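Local coordinates for putative nucleoprotein (Infectious salmon anemia virus, PDB 4EWC) that encapsidates the negative-strand viral RNA, shielding it from nucleases and forming the ribonucleoprotein that serves as template for transcription and replication, at residues A[456-461]-A[582-587]; A[498-503]-A[568-573]. One frame throughout, in Å; residues are numbered along the deposited sequence.

Interaction 1: A[456-461]-A[582-587]; sequences SADIIE and VISGVG
Asp458, in the first turn of helix 457-463, meets the segment that leads out of strand 577-583. Its CB already faces this chain and lies 3.8 Å from Val582 O. CG, set anti to the carbonyl carbon (chi1 -64°), comes within 3.5 Å of Val582 O. The two oxygens then part company. OD1 forms a salt bridge with Arg469, whereas OD2 accepts a hydrogen bond from the backbone N of Ser584. That nitrogen stands 3.1 Å from Asp458 OD2 and approaches from above the carboxylate plane, 45° out of it. Ser584 OG also donates to OD2, but this bond is modelled very short and its length is doubtful. Arg469 would be expected to favour the charged form of this buried carboxylate. Ser584 OG also accepts from Val586 N at 3.2 Å, which makes residues 584-586 an ST turn, with Gly585 in the bend at a positive phi.

Ser456 is the N-cap of the helix: its OG, anti to its own backbone N, receives a weak bond from Ile459 N. One residue on, the N-H of Ala457 is taken up by Val586 O across the contact, at 3.2 Å and nearly straight (165°), so a helix start is served by a loop carbonyl. Beside these polar links, Ile583 CG2 packs on Ser456 CB at 3.6 Å, and Ala457 CB rests against Gly587 CA at 3.7 Å. Tyr470 of the second subunit accounts for the N-H of Val582 through its hydroxyl.

Interaction 2: A[498-503]-A[568-573]; sequences RYEARP and VKTFMV
Tyr499 and Val573 face each other as an antiparallel hydrogen-bonded pair, and their side chains cross obliquely on one side of the sheet. Val573 CB sits over one face of the tyrosine ring, displaced toward the rim and 3.9 Å from the ring centroid, a CH-pi contact. Val573 CG1 lies close to CZ and the hydroxyl. A chi1 of 73° puts the tyrosine CG between the backbone N and the carbonyl carbon. Along the backbone, Val573 N donates to Tyr499 O at 2.8 Å; the return bond, from Tyr499 N to Val573 O, is weak.

The next pair, Glu500 with Met572, is non-hydrogen-bonded and turns to the other face. Here the selenomethionine, bent at chi2 and chi3, brings CE to within 3.6 Å of Glu500 CB, the two chains again crossing obliquely. Beyond CG the glutamate runs extended and meets Thr570 at about a right angle. Thr570 OG1 donates to the anti lone pair of Glu500 OE2 at 2.5 Å, while OE1 is bonded to Ser521 of the second subunit. Both carboxylate oxygens thus have partners, one within the chain and one across the dimer.

Arg498 crosses Met572 at about a right angle: its CD lies 3.7 Å from Met572 CB, and Met572 O stands over the centre of the guanidinium, 3.5 Å above its plane. At the other end, Ala501 N donates to Phe571 O at 2.8 Å, and a water joins Ala501 O, Thr570 OG1 and Phe571 N. Alternating pair types and side-chain faces mark short antiparallel pairing: strand 499-500, outermost within this chain, flanks strand 568-574, which forms a beta hairpin with strand 577-583.

Overall arrangement
Both contacts belong to the C-terminal part of the orthomyxovirus nucleoprotein and share one small antiparallel sheet, their centres 11 Å apart. Interaction 2 joins strand 499-500 to strand 568-574 and is partly buried; interaction 1 is almost wholly buried and ties the end of the neighbouring strand to the start of helix 457-463. They meet where Ile583 N probably bonds to Val568 O. Backbone pairing with side chains on both sheet faces makes interaction 2, whereas capping bonds hold a helix N-terminus and a turn in interaction 1. Each has a buried acid with an outside partner: Asp458 with Arg469 of its own chain, Glu500 with Ser521 of the second subunit, which both contacts touch.

Interaction 1: A[456-461]-A[582-587]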
ATOM      1  N   SER A 456      -6.823  -0.799   7.924  1.00 40.48           N
ATOM      2  CA  SER A 456      -5.864  -0.546   6.865  1.00 45.53           C
ATOM      3  C   SER A 456      -5.584  -1.809   6.047  1.00 46.63           C
ATOM      4  O   SER A 456      -5.413  -2.904   6.606  1.00 45.18           O
ATOM      5  CB  SER A 456      -4.551  -0.024   7.471  1.00 45.70           C
ATOM      6  OG  SER A 456      -3.462  -0.211   6.582  1.00 51.04           O
ATOM      7  N   ALA A 457      -5.556  -1.656   4.726  1.00 44.31           N
ATOM      8  CA  ALA A 457      -5.230  -2.766   3.836  1.00 44.16           C
ATOM      9  C   ALA A 457      -3.793  -3.243   4.032  1.00 41.93           C
ATOM     10  O   ALA A 457      -3.536  -4.445   3.996  1.00 43.72           O
ATOM     11  CB  ALA A 457      -5.463  -2.379   2.378  1.00 43.84           C
ATOM     12  N   ASP A 458      -2.869  -2.304   4.225  1.00 41.56           N
ATOM     13  CA  ASP A 458      -1.481  -2.653   4.498  1.00 43.02           C
ATOM     14  C   ASP A 458      -1.405  -3.593   5.690  1.00 43.21           C
ATOM     15  O   ASP A 458      -0.678  -4.588   5.664  1.00 42.89           O
ATOM     16  CB  ASP A 458      -0.654  -1.421   4.801  1.00 38.92           C
ATOM     17  CG  ASP A 458      -0.560  -0.476   3.625  1.00 48.23           C
ATOM     18  OD1 ASP A 458       0.207  -0.800   2.692  1.00 47.73           O
ATOM     19  OD2 ASP A 458      -1.231   0.598   3.646  1.00 47.14           O
ATOM     20  N   ILE A 459      -2.165  -3.269   6.732  1.00 42.36           N
ATOM     21  CA  ILE A 459      -2.186  -4.069   7.935  1.00 42.11           C
ATOM     22  C   ILE A 459      -2.716  -5.464   7.647  1.00 45.83           C
ATOM     23  O   ILE A 459      -2.057  -6.464   7.981  1.00 43.32           O
ATOM     24  CB  ILE A 459      -3.000  -3.425   9.074  1.00 43.45           C
ATOM     25  CG1 ILE A 459      -2.409  -2.081   9.461  1.00 46.62           C
ATOM     26  CG2 ILE A 459      -3.036  -4.349  10.312  1.00 38.85           C
ATOM     27  CD1 ILE A 459      -3.153  -1.401  10.608  1.00 42.59           C
ATOM     28  N   ILE A 460      -3.910  -5.517   7.051  1.00 38.90           N
ATOM     29  CA  ILE A 460      -4.510  -6.766   6.568  1.00 42.84           C
ATOM     30  C   ILE A 460      -3.493  -7.608   5.809  1.00 44.55           C
ATOM     31  O   ILE A 460      -3.314  -8.787   6.099  1.00 44.74           O
ATOM     32  CB  ILE A 460      -5.672  -6.510   5.588  1.00 41.24           C
ATOM     33  CG1 ILE A 460      -6.854  -5.848   6.303  1.00 43.22           C
ATOM     34  CG2 ILE A 460      -6.090  -7.798   4.944  1.00 33.12           C
ATOM     35  CD1 ILE A 460      -7.525  -6.744   7.301  1.00 46.27           C
ATOM     36  N   GLU A 461      -2.826  -7.000   4.836  1.00 43.31           N
ATOM     37  CA  GLU A 461      -1.876  -7.749   4.027  1.00 47.86           C
ATOM     38  C   GLU A 461      -0.735  -8.317   4.870  1.00 46.62           C
ATOM     39  O   GLU A 461      -0.351  -9.473   4.712  1.00 45.76           O
ATOM     40  CB  GLU A 461      -1.317  -6.911   2.889  1.00 47.28           C
ATOM     41  CG  GLU A 461      -0.461  -7.701   1.936  1.00 51.53           C
ATOM     42  CD  GLU A 461      -1.278  -8.245   0.782  1.00 70.90           C
ATOM     43  OE1 GLU A 461      -2.173  -7.501   0.300  1.00 68.61           O
ATOM     44  OE2 GLU A 461      -1.026  -9.408   0.361  1.00 65.55           O
ATOM     45  N   VAL A 582       4.202   1.150   6.812  1.00 44.80           N
ATOM     46  CA  VAL A 582       3.467   2.419   6.766  1.00 43.32           C
ATOM     47  C   VAL A 582       1.974   2.191   6.550  1.00 42.69           C
ATOM     48  O   VAL A 582       1.564   1.501   5.621  1.00 42.31           O
ATOM     49  CB  VAL A 582       3.954   3.330   5.604  1.00 47.49           C
ATOM     50  CG1 VAL A 582       2.930   4.429   5.321  1.00 42.75           C
ATOM     51  CG2 VAL A 582       5.312   3.921   5.902  1.00 47.91           C
ATOM     52  N   ILE A 583       1.148   2.776   7.400  1.00 44.56           N
ATOM     53  CA  ILE A 583      -0.286   2.767   7.124  1.00 51.54           C
ATOM     54  C   ILE A 583      -0.560   3.870   6.091  1.00 48.69           C
ATOM     55  O   ILE A 583      -0.509   5.067   6.405  1.00 48.29           O
ATOM     56  CB  ILE A 583      -1.115   2.973   8.416  1.00 46.39           C
ATOM     57  CG1 ILE A 583      -0.724   1.927   9.445  1.00 45.21           C
ATOM     58  CG2 ILE A 583      -2.598   2.883   8.147  1.00 43.15           C
ATOM     59  CD1 ILE A 583      -1.184   2.263  10.849  1.00 44.01           C
ATOM     60  N   SER A 584      -0.822   3.448   4.858  1.00 45.99           N
ATOM     61  CA  SER A 584      -0.928   4.360   3.721  1.00 47.52           C
ATOM     62  C   SER A 584      -2.208   5.169   3.713  1.00 44.80           C
ATOM     63  O   SER A 584      -2.234   6.297   3.222  1.00 48.41           O
ATOM     64  CB  SER A 584      -0.844   3.587   2.401  1.00 43.32           C
ATOM     65  OG  SER A 584      -1.816   2.566   2.363  1.00 46.62           O
ATOM     66  N   GLY A 585      -3.267   4.581   4.246  1.00 43.82           N
ATOM     67  CA  GLY A 585      -4.573   5.189   4.203  1.00 47.44           C
ATOM     68  C   GLY A 585      -5.471   4.408   3.257  1.00 49.06           C
ATOM     69  O   GLY A 585      -6.689   4.524   3.319  1.00 47.29           O
ATOM     70  N   VAL A 586      -4.875   3.612   2.376  1.00 41.38           N
ATOM     71  CA  VAL A 586      -5.671   2.756   1.511  1.00 43.79           C
ATOM     72  C   VAL A 586      -6.299   1.663   2.363  1.00 48.33           C
ATOM     73  O   VAL A 586      -5.675   1.153   3.302  1.00 53.36           O
ATOM     74  CB  VAL A 586      -4.837   2.104   0.363  1.00 43.83           C
ATOM     75  CG1 VAL A 586      -5.696   1.129  -0.440  1.00 47.48           C
ATOM     76  CG2 VAL A 586      -4.299   3.166  -0.548  1.00 47.95           C
ATOM     77  N   GLY A 587      -7.539   1.315   2.060  1.00 41.40           N
ATOM     78  CA  GLY A 587      -8.139   0.200   2.732  1.00 41.94           C
ATOM     79  C   GLY A 587      -8.782  -0.730   1.739  1.00 45.29           C
ATOM     80  O   GLY A 587      -8.604  -0.623   0.516  1.00 42.36           O
TER

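Interaction 2: A[498-503]-A[568-573]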
ATOM      1  N   ARG A 498       0.807 -12.512  11.409  1.00 50.08           N
ATOM      2  CA  ARG A 498       1.399 -11.426  12.206  1.00 49.78           C
ATOM      3  C   ARG A 498       0.377 -10.550  12.911  1.00 44.60           C
ATOM      4  O   ARG A 498      -0.764 -10.445  12.478  1.00 47.66           O
ATOM      5  CB  ARG A 498       2.268 -10.531  11.331  1.00 50.27           C
ATOM      6  CG  ARG A 498       3.699 -10.984  11.185  1.00 51.98           C
ATOM      7  CD  ARG A 498       4.453  -9.972  10.389  1.00 52.42           C
ATOM      8  NE  ARG A 498       5.850  -9.904  10.783  1.00 60.58           N
ATOM      9  CZ  ARG A 498       6.745  -9.098  10.220  1.00 70.55           C
ATOM     10  NH1 ARG A 498       6.378  -8.291   9.212  1.00 59.07           N
ATOM     11  NH2 ARG A 498       8.006  -9.107  10.667  1.00 68.59           N
ATOM     12  N   TYR A 499       0.792  -9.896  13.988  1.00 42.37           N
ATOM     13  CA  TYR A 499      -0.104  -8.967  14.689  1.00 44.30           C
ATOM     14  C   TYR A 499       0.541  -7.593  14.831  1.00 43.44           C
ATOM     15  O   TYR A 499       1.761  -7.475  14.863  1.00 44.49           O
ATOM     16  CB  TYR A 499      -0.546  -9.539  16.059  1.00 48.53           C
ATOM     17  CG  TYR A 499       0.533  -9.537  17.115  1.00 45.35           C
ATOM     18  CD1 TYR A 499       0.709  -8.437  17.930  1.00 46.53           C
ATOM     19  CD2 TYR A 499       1.378 -10.630  17.290  1.00 47.71           C
ATOM     20  CE1 TYR A 499       1.686  -8.402  18.877  1.00 49.14           C
ATOM     21  CE2 TYR A 499       2.370 -10.612  18.249  1.00 48.25           C
ATOM     22  CZ  TYR A 499       2.519  -9.489  19.045  1.00 53.20           C
ATOM     23  OH  TYR A 499       3.492  -9.424  20.017  1.00 48.28           O
ATOM     24  N   GLU A 500      -0.280  -6.553  14.888  1.00 43.55           N
ATOM     25  CA  GLU A 500       0.234  -5.191  15.044  1.00 45.52           C
ATOM     26  C   GLU A 500       0.621  -4.896  16.502  1.00 45.82           C
ATOM     27  O   GLU A 500      -0.167  -5.137  17.422  1.00 42.33           O
ATOM     28  CB  GLU A 500      -0.794  -4.155  14.559  1.00 42.22           C
ATOM     29  CG  GLU A 500      -0.442  -2.708  14.922  1.00 42.37           C
ATOM     30  CD  GLU A 500      -1.399  -1.671  14.322  1.00 44.97           C
ATOM     31  OE1 GLU A 500      -2.614  -1.927  14.211  1.00 46.87           O
ATOM     32  OE2 GLU A 500      -0.934  -0.577  13.952  1.00 48.60           O
ATOM     33  N   ALA A 501       1.836  -4.391  16.700  1.00 44.51           N
ATOM     34  CA  ALA A 501       2.258  -3.966  18.023  1.00 46.53           C
ATOM     35  C   ALA A 501       1.368  -2.818  18.435  1.00 46.44           C
ATOM     36  O   ALA A 501       1.044  -1.967  17.627  1.00 51.23           O
ATOM     37  CB  ALA A 501       3.713  -3.526  18.030  1.00 46.39           C
ATOM     38  N   ARG A 502       0.952  -2.818  19.688  1.00 44.75           N
ATOM     39  CA  ARG A 502       0.178  -1.732  20.213  1.00 48.42           C
ATOM     40  C   ARG A 502       1.140  -0.575  20.470  1.00 50.62           C
ATOM     41  O   ARG A 502       2.142  -0.740  21.149  1.00 50.96           O
ATOM     42  CB  ARG A 502      -0.527  -2.186  21.489  1.00 46.63           C
ATOM     43  CG  ARG A 502      -1.635  -1.267  21.915  1.00 52.65           C
ATOM     44  CD  ARG A 502      -2.217  -1.704  23.230  1.00 44.76           C
ATOM     45  NE  ARG A 502      -3.150  -2.816  23.104  1.00 44.26           N
ATOM     46  CZ  ARG A 502      -4.416  -2.698  22.706  1.00 44.87           C
ATOM     47  NH1 ARG A 502      -4.916  -1.515  22.357  1.00 37.90           N
ATOM     48  NH2 ARG A 502      -5.188  -3.771  22.651  1.00 40.17           N
ATOM     49  N   PRO A 503       0.850   0.601  19.901  1.00 55.46           N
ATOM     50  CA  PRO A 503       1.768   1.743  20.037  1.00 57.83           C
ATOM     51  C   PRO A 503       1.711   2.392  21.429  1.00 74.06           C
ATOM     52  O   PRO A 503       0.629   2.427  22.026  1.00 74.09           O
ATOM     53  CB  PRO A 503       1.265   2.723  18.981  1.00 53.28           C
ATOM     54  CG  PRO A 503      -0.192   2.387  18.798  1.00 54.37           C
ATOM     55  CD  PRO A 503      -0.341   0.910  19.083  1.00 53.22           C
ATOM     56  N   VAL A 568       2.389   7.754   8.628  1.00 58.87           N
ATOM     57  CA  VAL A 568       2.138   7.000   9.851  1.00 53.52           C
ATOM     58  C   VAL A 568       2.702   5.593   9.761  1.00 53.15           C
ATOM     59  O   VAL A 568       2.348   4.819   8.866  1.00 53.99           O
ATOM     60  CB  VAL A 568       0.636   6.873  10.113  1.00 53.15           C
ATOM     61  CG1 VAL A 568       0.393   6.125  11.413  1.00 45.82           C
ATOM     62  CG2 VAL A 568      -0.020   8.251  10.120  1.00 53.39           C
ATOM     63  N   LYS A 569       3.570   5.233  10.690  1.00 50.96           N
ATOM     64  CA  LYS A 569       4.130   3.895  10.634  1.00 49.86           C
ATOM     65  C   LYS A 569       3.784   3.042  11.838  1.00 45.75           C
ATOM     66  O   LYS A 569       3.478   3.547  12.905  1.00 46.98           O
ATOM     67  CB  LYS A 569       5.637   3.932  10.374  1.00 51.91           C
ATOM     68  CG  LYS A 569       6.494   4.293  11.541  1.00 54.86           C
ATOM     69  CD  LYS A 569       7.937   3.918  11.211  1.00 58.49           C
ATOM     70  CE  LYS A 569       8.917   4.464  12.236  1.00 57.12           C
ATOM     71  NZ  LYS A 569      10.297   3.987  11.935  1.00 57.79           N
ATOM     72  N   THR A 570       3.817   1.735  11.643  1.00 47.85           N
ATOM     73  CA  THR A 570       3.441   0.808  12.701  1.00 47.85           C
ATOM     74  C   THR A 570       4.226  -0.515  12.575  1.00 48.38           C
ATOM     75  O   THR A 570       4.778  -0.820  11.524  1.00 51.03           O
ATOM     76  CB  THR A 570       1.905   0.608  12.729  1.00 44.26           C
ATOM     77  OG1 THR A 570       1.525  -0.125  13.899  1.00 47.22           O
ATOM     78  CG2 THR A 570       1.404  -0.088  11.479  1.00 37.17           C
ATOM     79  N   PHE A 571       4.304  -1.285  13.645  1.00 48.78           N
ATOM     80  CA  PHE A 571       5.113  -2.484  13.619  1.00 46.30           C
ATOM     81  C   PHE A 571       4.256  -3.724  13.563  1.00 47.63           C
ATOM     82  O   PHE A 571       3.292  -3.856  14.310  1.00 51.94           O
ATOM     83  CB  PHE A 571       6.051  -2.519  14.834  1.00 48.90           C
ATOM     84  CG  PHE A 571       7.120  -1.469  14.794  1.00 49.18           C
ATOM     85  CD1 PHE A 571       6.864  -0.182  15.233  1.00 51.83           C
ATOM     86  CD2 PHE A 571       8.371  -1.757  14.281  1.00 49.94           C
ATOM     87  CE1 PHE A 571       7.848   0.801  15.173  1.00 50.03           C
ATOM     88  CE2 PHE A 571       9.364  -0.779  14.223  1.00 48.48           C
ATOM     89  CZ  PHE A 571       9.097   0.489  14.669  1.00 50.96           C
HETATM   90  N   MSE A 572       4.590  -4.618  12.637  1.00 46.33           N
HETATM   91  CA  MSE A 572       3.988  -5.946  12.592  1.00 45.45           C
HETATM   92  C   MSE A 572       4.953  -6.930  13.270  1.00 52.58           C
HETATM   93  O   MSE A 572       6.147  -6.961  12.971  1.00 52.86           O
HETATM   94  CB  MSE A 572       3.735  -6.375  11.158  1.00 50.50           C
HETATM   95  CG  MSE A 572       2.864  -5.407  10.355  1.00 48.56           C
HETATM   96 SE   MSE A 572       1.092  -5.187  11.232  0.77 43.17          SE
HETATM   97  CE  MSE A 572       1.268  -3.354  11.724  1.00 54.99           C
ATOM     98  N   VAL A 573       4.421  -7.737  14.179  1.00 50.87           N
ATOM     99  CA  VAL A 573       5.236  -8.577  15.034  1.00 49.10           C
ATOM    100  C   VAL A 573       5.103 -10.053  14.665  1.00 54.23           C
ATOM    101  O   VAL A 573       4.000 -10.593  14.621  1.00 56.92           O
ATOM    102  CB  VAL A 573       4.889  -8.325  16.539  1.00 49.15           C
ATOM    103  CG1 VAL A 573       5.602  -9.267  17.429  1.00 48.18           C
ATOM    104  CG2 VAL A 573       5.220  -6.893  16.925  1.00 45.62           C
TER
HETATM  105  O   HOH W   1       3.123  -0.357  16.041  1.00 46.52           O